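Probable arylamine n-acetyl transferase (Mycobacterium abscessus, PDB 4GUZ) probably transfers the acetyl group of acetyl-coenzyme A to arylamine substrates. Local coordinates at residues 226-230 / 240-244; 39-44 / 137-141; 156-160 / 171-176. One frame throughout, in Å; residues are numbered along the deposited sequence.

How the interactions relate
Following the chain from the N terminus, interaction 2 comes first. It brings the loop 137-141 back onto helix 32-45 and closes a loop of 92 residues. Interaction 3 then closes a hairpin between strands 155-162 and 170-176 of the larger antiparallel sheet. Interaction 1 closes a second hairpin, 229-234 with 237-242, in the smaller antiparallel sheet. The three lie in series, so none nests in or crosses another. Interaction 2 touches both of the others. Leu44, Arg40 and Leu139 pack on Ser226 and Pro227, in the turn that leads into the hairpin of interaction 1, and Ser137 and Pro138 meet the Tyr157 hydroxyl of interaction 3. Interactions 1 and 3 do not touch; their nearest atoms are about 7 Å apart.

Interaction 1 (226-230 / 240-244); sequences SPDHA and EIQPG
This contact is the open end of a beta hairpin, where strand 229-234 begins and strand 237-242 ends. A type I turn from Ser226 to His229 leads in, with Ser226 N bonded to His229 O at 2.8 Å. The touching parts run 143° apart. Ala230 and Ile241 form an antiparallel hydrogen-bonded pair, CA-CA 5.0 Å. Ala230 N donates to Ile241 O at 3.1 Å, and Ile241 N to Ala230 O at 2.8 Å. Their side chains share one face, with Ala230 CB 4.0 Å from Ile241 CD1; Trp155 of the larger sheet packs on both. The hairpin belongs to an antiparallel sheet in which 221-226 and 246-251 flank its two strands. The side chains of His229, Glu240 and Gln242 add polar links. His229 has chi1 at -147°, between wells, and its ring lies over Ile241 O. His229 NE2 donates to Glu240 OE2 at 2.7 Å, a His-carboxylate hydrogen bond, and His229 ND1 bonds weakly to Gln242 OE1 at 3.3 Å. Glu240 and Gln242 both have chi1 t. Gln242 NE2 donates to Asp228 OD1 at 3.2 Å, while Ser154 is the stronger partner of that carboxylate. Pro243 ends the pairing, its CD 3.4 Å from Asp228 O.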
ATOM      1  N   SER A 226      -6.863  10.688  -0.547  1.00 16.30           N
ATOM      2  CA  SER A 226      -8.275  11.018  -0.478  1.00 15.95           C
ATOM      3  C   SER A 226      -8.802  11.082  -1.911  1.00 18.81           C
ATOM      4  O   SER A 226      -7.987  11.160  -2.838  1.00 17.10           O
ATOM      5  CB  SER A 226      -8.452  12.373   0.222  1.00 20.97           C
ATOM      6  OG  SER A 226      -7.948  12.370   1.549  1.00 30.88           O
ATOM      7  N   PRO A 227     -10.135  11.186  -2.155  1.00 17.16           N
ATOM      8  CA  PRO A 227     -10.607  11.316  -3.547  1.00 16.18           C
ATOM      9  C   PRO A 227     -10.062  12.559  -4.287  1.00 20.72           C
ATOM     10  O   PRO A 227      -9.870  12.500  -5.507  1.00 18.81           O
ATOM     11  CB  PRO A 227     -12.131  11.397  -3.385  1.00 18.08           C
ATOM     12  CG  PRO A 227     -12.411  10.666  -2.108  1.00 21.23           C
ATOM     13  CD  PRO A 227     -11.274  11.111  -1.213  1.00 18.38           C
ATOM     14  N   ASP A 228      -9.795  13.665  -3.573  1.00 17.25           N
ATOM     15  CA  ASP A 228      -9.351  14.883  -4.244  1.00 17.95           C
ATOM     16  C   ASP A 228      -8.131  15.522  -3.555  1.00 21.59           C
ATOM     17  O   ASP A 228      -7.900  16.737  -3.675  1.00 18.78           O
ATOM     18  CB  ASP A 228     -10.536  15.885  -4.338  1.00 19.28           C
ATOM     19  CG  ASP A 228     -10.331  17.062  -5.284  1.00 26.26           C
ATOM     20  OD1 ASP A 228      -9.816  16.847  -6.399  1.00 21.98           O
ATOM     21  OD2 ASP A 228     -10.669  18.207  -4.892  1.00 31.54           O
ATOM     22  N   HIS A 229      -7.285  14.677  -2.923  1.00 20.11           N
ATOM     23  CA  HIS A 229      -6.103  15.178  -2.226  1.00 20.08           C
ATOM     24  C   HIS A 229      -5.190  14.063  -1.785  1.00 21.28           C
ATOM     25  O   HIS A 229      -5.644  12.943  -1.608  1.00 18.77           O
ATOM     26  CB  HIS A 229      -6.532  15.966  -0.971  1.00 21.72           C
ATOM     27  CG  HIS A 229      -5.624  17.106  -0.645  1.00 26.80           C
ATOM     28  ND1 HIS A 229      -5.616  18.264  -1.406  1.00 29.90           N
ATOM     29  CD2 HIS A 229      -4.723  17.232   0.356  1.00 29.89           C
ATOM     30  CE1 HIS A 229      -4.710  19.052  -0.851  1.00 29.79           C
ATOM     31  NE2 HIS A 229      -4.146  18.472   0.213  1.00 30.06           N
ATOM     32  N   ALA A 230      -3.911  14.402  -1.526  1.00 17.57           N
ATOM     33  CA  ALA A 230      -2.926  13.474  -0.968  1.00 17.83           C
ATOM     34  C   ALA A 230      -1.840  14.215  -0.221  1.00 18.92           C
ATOM     35  O   ALA A 230      -1.582  15.386  -0.490  1.00 17.78           O
ATOM     36  CB  ALA A 230      -2.299  12.627  -2.066  1.00 18.92           C
ATOM     37  N   GLU A 240       2.256  18.284  -0.333  1.00 15.50           N
ATOM     38  CA  GLU A 240       0.785  18.371  -0.326  1.00 15.09           C
ATOM     39  C   GLU A 240       0.343  18.367  -1.773  1.00 19.66           C
ATOM     40  O   GLU A 240       0.721  19.265  -2.514  1.00 20.13           O
ATOM     41  CB  GLU A 240       0.312  19.613   0.446  1.00 15.87           C
ATOM     42  CG  GLU A 240      -1.190  19.778   0.356  1.00 22.82           C
ATOM     43  CD  GLU A 240      -1.855  20.708   1.344  1.00 35.83           C
ATOM     44  OE1 GLU A 240      -1.147  21.369   2.140  1.00 25.97           O
ATOM     45  OE2 GLU A 240      -3.106  20.745   1.333  1.00 27.79           O
ATOM     46  N   ILE A 241      -0.427  17.339  -2.192  1.00 16.11           N
ATOM     47  CA  ILE A 241      -0.770  17.144  -3.600  1.00 14.09           C
ATOM     48  C   ILE A 241      -2.249  17.409  -3.883  1.00 19.54           C
ATOM     49  O   ILE A 241      -3.128  16.830  -3.246  1.00 17.29           O
ATOM     50  CB  ILE A 241      -0.404  15.689  -4.027  1.00 17.06           C
ATOM     51  CG1 ILE A 241       1.059  15.312  -3.630  1.00 18.06           C
ATOM     52  CG2 ILE A 241      -0.666  15.450  -5.530  1.00 17.29           C
ATOM     53  CD1 ILE A 241       1.271  13.793  -3.444  1.00 20.90           C
ATOM     54  N   GLN A 242      -2.492  18.221  -4.908  1.00 19.05           N
ATOM     55  CA  GLN A 242      -3.822  18.533  -5.417  1.00 19.14           C
ATOM     56  C   GLN A 242      -3.927  17.877  -6.788  1.00 22.24           C
ATOM     57  O   GLN A 242      -3.348  18.367  -7.772  1.00 21.50           O
ATOM     58  CB  GLN A 242      -4.094  20.057  -5.466  1.00 20.54           C
ATOM     59  CG  GLN A 242      -5.477  20.398  -6.068  1.00 24.16           C
ATOM     60  CD  GLN A 242      -6.629  19.671  -5.378  1.00 28.75           C
ATOM     61  OE1 GLN A 242      -6.793  19.734  -4.154  1.00 23.32           O
ATOM     62  NE2 GLN A 242      -7.440  18.947  -6.154  1.00 24.65           N
ATOM     63  N   PRO A 243      -4.561  16.696  -6.848  1.00 18.99           N
ATOM     64  CA  PRO A 243      -4.684  15.994  -8.140  1.00 19.26           C
ATOM     65  C   PRO A 243      -5.294  16.885  -9.214  1.00 23.56           C
ATOM     66  O   PRO A 243      -6.247  17.618  -8.927  1.00 23.21           O
ATOM     67  CB  PRO A 243      -5.604  14.805  -7.819  1.00 20.05           C
ATOM     68  CG  PRO A 243      -6.292  15.189  -6.552  1.00 23.97           C
ATOM     69  CD  PRO A 243      -5.297  15.995  -5.780  1.00 20.28           C
ATOM     70  N   GLY A 244      -4.713  16.846 -10.414  1.00 21.39           N
ATOM     71  CA  GLY A 244      -5.134  17.689 -11.531  1.00 21.39           C
ATOM     72  C   GLY A 244      -4.494  19.069 -11.545  1.00 24.11           C
ATOM     73  O   GLY A 244      -4.617  19.802 -12.533  1.00 25.12           O
TER

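Interaction 2 (39-44 / 137-141); sequences QRGHVL and SPLAP
Residues 39-44 are one stretch of helix 32-45, and residues 137-141 are an irregular loop lying along it. The closest CA pair is Arg40 and Leu139, at 4.8 Å. Gln39 points toward the loop with chi1 and chi2 both t. Its NE2 donates to Pro138 O at 3.1 Å and to water 1 at 3.0 Å. The water in turn donates to Ala140 O at 3.1 Å, so one amide group serves two loop carbonyls. Gln39 OE1 lies 3.7 Å from Pro141 CG. Arg40 follows; its CA makes a CA-H...O contact with Leu139 O at 3.3 Å. Arg40 CB points sideways, and the NH1 end forms a salt bridge with Glu153. Val43, one turn on from Gln39, also faces the loop, with chi1 t. Val43 CG1 packs on Leu139 CD2 at 3.6 Å and on Ser137 CB at 3.8 Å, and Val43 CG2 lies 3.4 Å from Pro138 O. Leu44 brings its CD2 to 4.0 Å from Leu139 CD2. Leu139, chi1 m and chi2 t, thus packs against Val43 and Leu44. Pro138 touches Asp131, which with Cys79 and His116 probably forms the catalytic triad of this family. The chemistry implies a buried junction in which apolar packing and the Gln39 side chain, not backbone pairing between the two segments, hold an irregular loop to the helix.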
ATOM      1  N   GLN A  39     -11.963  -2.195  -0.743  1.00 18.10           N
ATOM      2  CA  GLN A  39     -10.774  -1.469  -1.151  1.00 16.66           C
ATOM      3  C   GLN A  39     -10.882   0.036  -0.824  1.00 18.71           C
ATOM      4  O   GLN A  39      -9.938   0.593  -0.269  1.00 16.52           O
ATOM      5  CB  GLN A  39     -10.486  -1.679  -2.639  1.00 17.48           C
ATOM      6  CG  GLN A  39      -9.219  -0.931  -3.063  1.00 17.59           C
ATOM      7  CD  GLN A  39      -8.499  -1.496  -4.255  1.00 21.75           C
ATOM      8  OE1 GLN A  39      -8.718  -2.627  -4.681  1.00 15.96           O
ATOM      9  NE2 GLN A  39      -7.466  -0.788  -4.681  1.00 17.43           N
ATOM     10  N   ARG A  40     -12.011   0.692  -1.155  1.00 17.74           N
ATOM     11  CA  ARG A  40     -12.156   2.119  -0.875  1.00 17.94           C
ATOM     12  C   ARG A  40     -11.972   2.415   0.618  1.00 22.47           C
ATOM     13  O   ARG A  40     -11.210   3.310   0.962  1.00 21.79           O
ATOM     14  CB  ARG A  40     -13.509   2.661  -1.380  1.00 17.48           C
ATOM     15  CG  ARG A  40     -13.536   4.186  -1.438  1.00 20.86           C
ATOM     16  CD  ARG A  40     -14.843   4.719  -1.976  1.00 22.15           C
ATOM     17  NE  ARG A  40     -15.005   6.162  -1.747  1.00 26.46           N
ATOM     18  CZ  ARG A  40     -14.861   7.100  -2.677  1.00 29.95           C
ATOM     19  NH1 ARG A  40     -14.512   6.770  -3.916  1.00 21.06           N
ATOM     20  NH2 ARG A  40     -15.073   8.376  -2.380  1.00 18.00           N
ATOM     21  N   GLY A  41     -12.640   1.648   1.476  1.00 19.13           N
ATOM     22  CA  GLY A  41     -12.549   1.818   2.925  1.00 18.84           C
ATOM     23  C   GLY A  41     -11.153   1.554   3.463  1.00 20.34           C
ATOM     24  O   GLY A  41     -10.681   2.285   4.337  1.00 20.34           O
ATOM     25  N   HIS A  42     -10.491   0.506   2.957  1.00 15.48           N
ATOM     26  CA  HIS A  42      -9.138   0.121   3.402  1.00 15.93           C
ATOM     27  C   HIS A  42      -8.147   1.237   3.064  1.00 17.97           C
ATOM     28  O   HIS A  42      -7.432   1.726   3.955  1.00 16.90           O
ATOM     29  CB  HIS A  42      -8.687  -1.237   2.789  1.00 15.68           C
ATOM     30  CG  HIS A  42      -7.278  -1.630   3.135  1.00 17.64           C
ATOM     31  ND1 HIS A  42      -7.012  -2.660   4.011  1.00 18.80           N
ATOM     32  CD2 HIS A  42      -6.101  -1.071   2.746  1.00 18.20           C
ATOM     33  CE1 HIS A  42      -5.695  -2.690   4.141  1.00 18.29           C
ATOM     34  NE2 HIS A  42      -5.107  -1.750   3.397  1.00 18.55           N
ATOM     35  N   VAL A  43      -8.139   1.655   1.792  1.00 14.10           N
ATOM     36  CA  VAL A  43      -7.211   2.672   1.286  1.00 14.04           C
ATOM     37  C   VAL A  43      -7.419   4.003   2.042  1.00 18.24           C
ATOM     38  O   VAL A  43      -6.444   4.597   2.478  1.00 17.52           O
ATOM     39  CB  VAL A  43      -7.313   2.827  -0.253  1.00 16.33           C
ATOM     40  CG1 VAL A  43      -6.465   3.988  -0.749  1.00 17.29           C
ATOM     41  CG2 VAL A  43      -6.901   1.539  -0.952  1.00 15.97           C
ATOM     42  N   LEU A  44      -8.670   4.389   2.296  1.00 17.27           N
ATOM     43  CA  LEU A  44      -8.955   5.641   2.989  1.00 17.63           C
ATOM     44  C   LEU A  44      -8.634   5.634   4.503  1.00 22.19           C
ATOM     45  O   LEU A  44      -8.223   6.670   5.024  1.00 21.47           O
ATOM     46  CB  LEU A  44     -10.430   6.029   2.799  1.00 17.78           C
ATOM     47  CG  LEU A  44     -10.797   6.603   1.430  1.00 24.16           C
ATOM     48  CD1 LEU A  44     -12.305   6.787   1.302  1.00 24.90           C
ATOM     49  CD2 LEU A  44     -10.046   7.912   1.145  1.00 27.06           C
ATOM     50  N   SER A 137      -2.484   4.785  -3.191  1.00 15.97           N
ATOM     51  CA  SER A 137      -3.130   3.660  -3.807  1.00 14.30           C
ATOM     52  C   SER A 137      -4.401   4.002  -4.579  1.00 18.30           C
ATOM     53  O   SER A 137      -5.154   4.896  -4.185  1.00 15.68           O
ATOM     54  CB  SER A 137      -3.516   2.653  -2.718  1.00 18.54           C
ATOM     55  OG  SER A 137      -2.532   1.644  -2.597  1.00 27.50           O
ATOM     56  N   PRO A 138      -4.707   3.210  -5.632  1.00 16.39           N
ATOM     57  CA  PRO A 138      -6.007   3.337  -6.276  1.00 16.46           C
ATOM     58  C   PRO A 138      -7.093   3.094  -5.240  1.00 19.23           C
ATOM     59  O   PRO A 138      -6.910   2.278  -4.320  1.00 15.36           O
ATOM     60  CB  PRO A 138      -5.976   2.219  -7.325  1.00 17.76           C
ATOM     61  CG  PRO A 138      -4.533   2.025  -7.617  1.00 21.07           C
ATOM     62  CD  PRO A 138      -3.931   2.116  -6.254  1.00 17.23           C
ATOM     63  N   LEU A 139      -8.192   3.865  -5.329  1.00 17.67           N
ATOM     64  CA  LEU A 139      -9.281   3.756  -4.360  1.00 17.63           C
ATOM     65  C   LEU A 139     -10.239   2.665  -4.761  1.00 22.24           C
ATOM     66  O   LEU A 139     -11.150   2.357  -4.007  1.00 21.68           O
ATOM     67  CB  LEU A 139     -10.026   5.088  -4.203  1.00 17.55           C
ATOM     68  CG  LEU A 139      -9.205   6.279  -3.682  1.00 21.30           C
ATOM     69  CD1 LEU A 139      -9.958   7.556  -3.866  1.00 22.16           C
ATOM     70  CD2 LEU A 139      -8.879   6.139  -2.215  1.00 24.21           C
ATOM     71  N   ALA A 140     -10.044   2.071  -5.946  1.00 18.39           N
ATOM     72  CA  ALA A 140     -10.955   1.024  -6.401  1.00 18.21           C
ATOM     73  C   ALA A 140     -10.191  -0.108  -7.081  1.00 19.87           C
ATOM     74  O   ALA A 140      -9.126   0.161  -7.660  1.00 18.51           O
ATOM     75  CB  ALA A 140     -11.972   1.622  -7.364  1.00 18.27           C
ATOM     76  N   PRO A 141     -10.717  -1.364  -7.068  1.00 15.86           N
ATOM     77  CA  PRO A 141     -10.063  -2.432  -7.843  1.00 15.07           C
ATOM     78  C   PRO A 141     -10.015  -2.040  -9.311  1.00 18.59           C
ATOM     79  O   PRO A 141     -10.871  -1.284  -9.772  1.00 20.49           O
ATOM     80  CB  PRO A 141     -10.970  -3.653  -7.625  1.00 17.22           C
ATOM     81  CG  PRO A 141     -11.850  -3.295  -6.485  1.00 22.35           C
ATOM     82  CD  PRO A 141     -11.994  -1.836  -6.470  1.00 18.01           C
TER
HETATM   83  O   HOH W   1      -6.522  -1.432  -7.448  1.00 15.43           O

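Interaction 3 (156-160 / 171-176); sequences TYRLR and WTLSEA
Leu159 overlaps two side chains of the neighbouring strand: its CG lies 3.8 Å from Trp171 CD1 and its CD1 4.2 Å from Leu173 CD1. Leu159 and Leu173 both have chi1 t and chi2 p. Tyr157, chi1 m, continues this face, with its CB 4.1 Å from Leu173 CD1. The strands 156-160 and 171-176 run antiparallel, with axes 4.6 Å apart at 157°. Tyr157-Glu175 and Leu159-Leu173 are non-hydrogen-bonded pairs. Arg158-Ser174 and Arg160-Thr172 are hydrogen-bonded pairs with side chains on the other face. Arg158 N donates to Ser174 O at 3.0 Å and Ser174 N to Arg158 O at 2.8 Å. Arg160 N donates to Thr172 O at 3.0 Å and Thr172 N to Arg160 O at 2.8 Å. Ala176 N reaches Thr156 O at 3.0 Å. Water 2 donates to Arg160 O at 2.7 Å and lies 2.8 Å from Thr172 OG1. Arg158 and Glu175 end in salt bridges to Glu147 and Arg188. Strands 147-152 and 185-196 flank the pair. The arrangement is a beta hairpin within the large antiparallel sheet, and its Leu173 packs on Asp131 of the probable Cys-His-Asp triad.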
ATOM      1  N   THR A 156      -5.972   9.644 -12.035  1.00 15.18           N
ATOM      2  CA  THR A 156      -6.100   8.931 -13.312  1.00 15.40           C
ATOM      3  C   THR A 156      -4.947   7.953 -13.434  1.00 17.64           C
ATOM      4  O   THR A 156      -3.793   8.310 -13.167  1.00 13.93           O
ATOM      5  CB  THR A 156      -6.172   9.900 -14.507  1.00 23.81           C
ATOM      6  OG1 THR A 156      -7.020  10.993 -14.178  1.00 22.87           O
ATOM      7  CG2 THR A 156      -6.699   9.231 -15.771  1.00 24.72           C
ATOM      8  N   TYR A 157      -5.269   6.727 -13.851  1.00 16.41           N
ATOM      9  CA  TYR A 157      -4.287   5.662 -14.031  1.00 15.95           C
ATOM     10  C   TYR A 157      -4.339   5.117 -15.441  1.00 21.06           C
ATOM     11  O   TYR A 157      -5.367   5.214 -16.128  1.00 20.90           O
ATOM     12  CB  TYR A 157      -4.541   4.521 -13.016  1.00 16.89           C
ATOM     13  CG  TYR A 157      -4.412   4.992 -11.582  1.00 19.32           C
ATOM     14  CD1 TYR A 157      -3.165   5.299 -11.038  1.00 22.86           C
ATOM     15  CD2 TYR A 157      -5.532   5.142 -10.771  1.00 18.50           C
ATOM     16  CE1 TYR A 157      -3.048   5.806  -9.747  1.00 25.47           C
ATOM     17  CE2 TYR A 157      -5.426   5.646  -9.475  1.00 18.63           C
ATOM     18  CZ  TYR A 157      -4.180   5.987  -8.972  1.00 29.84           C
ATOM     19  OH  TYR A 157      -4.052   6.471  -7.688  1.00 29.17           O
ATOM     20  N   ARG A 158      -3.230   4.527 -15.869  1.00 16.26           N
ATOM     21  CA  ARG A 158      -3.155   3.839 -17.146  1.00 14.69           C
ATOM     22  C   ARG A 158      -2.611   2.454 -16.894  1.00 20.20           C
ATOM     23  O   ARG A 158      -1.616   2.299 -16.193  1.00 20.09           O
ATOM     24  CB  ARG A 158      -2.297   4.561 -18.175  1.00 14.69           C
ATOM     25  CG  ARG A 158      -2.468   3.935 -19.572  1.00 18.13           C
ATOM     26  CD  ARG A 158      -1.275   4.126 -20.454  1.00 27.33           C
ATOM     27  NE  ARG A 158      -1.570   3.700 -21.823  1.00 33.60           N
ATOM     28  CZ  ARG A 158      -0.764   3.915 -22.854  1.00 53.13           C
ATOM     29  NH1 ARG A 158       0.393   4.546 -22.682  1.00 39.11           N
ATOM     30  NH2 ARG A 158      -1.105   3.500 -24.069  1.00 40.18           N
ATOM     31  N   LEU A 159      -3.289   1.453 -17.426  1.00 18.34           N
ATOM     32  CA  LEU A 159      -2.877   0.061 -17.314  1.00 17.98           C
ATOM     33  C   LEU A 159      -2.497  -0.398 -18.708  1.00 18.99           C
ATOM     34  O   LEU A 159      -3.240  -0.143 -19.638  1.00 17.11           O
ATOM     35  CB  LEU A 159      -4.043  -0.758 -16.735  1.00 17.93           C
ATOM     36  CG  LEU A 159      -3.796  -2.220 -16.378  1.00 20.75           C
ATOM     37  CD1 LEU A 159      -2.810  -2.369 -15.233  1.00 18.96           C
ATOM     38  CD2 LEU A 159      -5.105  -2.898 -15.996  1.00 20.57           C
ATOM     39  N   ARG A 160      -1.327  -1.017 -18.868  1.00 16.52           N
ATOM     40  CA  ARG A 160      -0.889  -1.486 -20.179  1.00 15.22           C
ATOM     41  C   ARG A 160      -0.030  -2.726 -20.065  1.00 19.17           C
ATOM     42  O   ARG A 160       1.023  -2.695 -19.422  1.00 16.74           O
ATOM     43  CB  ARG A 160      -0.107  -0.393 -20.919  1.00 15.04           C
ATOM     44  CG  ARG A 160       0.093  -0.720 -22.379  1.00 19.10           C
ATOM     45  CD  ARG A 160       0.642   0.460 -23.134  1.00 32.46           C
ATOM     46  NE  ARG A 160       0.789   0.124 -24.550  1.00 53.79           N
ATOM     47  CZ  ARG A 160       1.677   0.683 -25.363  1.00 79.90           C
ATOM     48  NH1 ARG A 160       2.508   1.614 -24.909  1.00 72.70           N
ATOM     49  NH2 ARG A 160       1.748   0.310 -26.634  1.00 70.61           N
ATOM     50  N   TRP A 171       2.152  -6.239 -16.823  1.00 15.93           N
ATOM     51  CA  TRP A 171       1.453  -4.961 -16.947  1.00 16.41           C
ATOM     52  C   TRP A 171       2.236  -3.839 -16.309  1.00 18.46           C
ATOM     53  O   TRP A 171       2.873  -4.050 -15.275  1.00 16.88           O
ATOM     54  CB  TRP A 171       0.071  -5.017 -16.248  1.00 15.44           C
ATOM     55  CG  TRP A 171      -0.978  -5.820 -16.953  1.00 16.14           C
ATOM     56  CD1 TRP A 171      -2.040  -5.337 -17.669  1.00 19.46           C
ATOM     57  CD2 TRP A 171      -1.057  -7.250 -17.033  1.00 16.07           C
ATOM     58  NE1 TRP A 171      -2.757  -6.381 -18.215  1.00 18.82           N
ATOM     59  CE2 TRP A 171      -2.171  -7.565 -17.851  1.00 20.00           C
ATOM     60  CE3 TRP A 171      -0.295  -8.302 -16.490  1.00 17.75           C
ATOM     61  CZ2 TRP A 171      -2.535  -8.882 -18.142  1.00 19.75           C
ATOM     62  CZ3 TRP A 171      -0.609  -9.604 -16.837  1.00 19.66           C
ATOM     63  CH2 TRP A 171      -1.740  -9.888 -17.625  1.00 20.57           C
ATOM     64  N   THR A 172       2.047  -2.615 -16.825  1.00 15.87           N
ATOM     65  CA  THR A 172       2.567  -1.419 -16.192  1.00 15.80           C
ATOM     66  C   THR A 172       1.379  -0.638 -15.711  1.00 17.55           C
ATOM     67  O   THR A 172       0.479  -0.360 -16.505  1.00 16.12           O
ATOM     68  CB  THR A 172       3.460  -0.566 -17.137  1.00 17.36           C
ATOM     69  OG1 THR A 172       4.517  -1.358 -17.652  1.00 16.53           O
ATOM     70  CG2 THR A 172       4.021   0.718 -16.462  1.00 13.34           C
ATOM     71  N   LEU A 173       1.381  -0.257 -14.430  1.00 14.22           N
ATOM     72  CA  LEU A 173       0.385   0.667 -13.915  1.00 14.00           C
ATOM     73  C   LEU A 173       1.064   2.021 -13.858  1.00 16.55           C
ATOM     74  O   LEU A 173       2.128   2.126 -13.239  1.00 14.73           O
ATOM     75  CB  LEU A 173      -0.185   0.267 -12.549  1.00 14.30           C
ATOM     76  CG  LEU A 173      -1.259   1.206 -12.012  1.00 18.24           C
ATOM     77  CD1 LEU A 173      -2.616   0.930 -12.691  1.00 18.75           C
ATOM     78  CD2 LEU A 173      -1.402   1.079 -10.495  1.00 20.37           C
ATOM     79  N   SER A 174       0.494   3.037 -14.538  1.00 12.99           N
ATOM     80  CA  SER A 174       1.070   4.395 -14.571  1.00 12.13           C
ATOM     81  C   SER A 174       0.125   5.398 -13.933  1.00 19.49           C
ATOM     82  O   SER A 174      -1.095   5.183 -13.913  1.00 17.90           O
ATOM     83  CB  SER A 174       1.368   4.845 -16.005  1.00 12.58           C
ATOM     84  OG  SER A 174       2.274   3.987 -16.685  1.00 18.03           O
ATOM     85  N   GLU A 175       0.673   6.516 -13.454  1.00 17.27           N
ATOM     86  CA  GLU A 175      -0.184   7.576 -12.893  1.00 16.91           C
ATOM     87  C   GLU A 175      -0.105   8.737 -13.846  1.00 20.61           C
ATOM     88  O   GLU A 175       0.913   8.893 -14.523  1.00 16.86           O
ATOM     89  CB  GLU A 175       0.215   7.968 -11.454  1.00 18.27           C
ATOM     90  CG  GLU A 175       1.653   8.467 -11.315  1.00 20.36           C
ATOM     91  CD  GLU A 175       2.074   8.893  -9.920  1.00 35.89           C
ATOM     92  OE1 GLU A 175       2.079   8.032  -9.011  1.00 26.31           O
ATOM     93  OE2 GLU A 175       2.457  10.075  -9.747  1.00 22.49           O
ATOM     94  N   ALA A 176      -1.184   9.538 -13.948  1.00 18.89           N
ATOM     95  CA  ALA A 176      -1.151  10.710 -14.816  1.00 18.10           C
ATOM     96  C   ALA A 176       0.001  11.642 -14.392  1.00 19.04           C
ATOM     97  O   ALA A 176       0.235  11.851 -13.198  1.00 18.27           O
ATOM     98  CB  ALA A 176      -2.483  11.433 -14.791  1.00 19.04           C
TER
HETATM   99  O   HOH W   2       3.595  -2.141 -20.164  1.00 19.31           O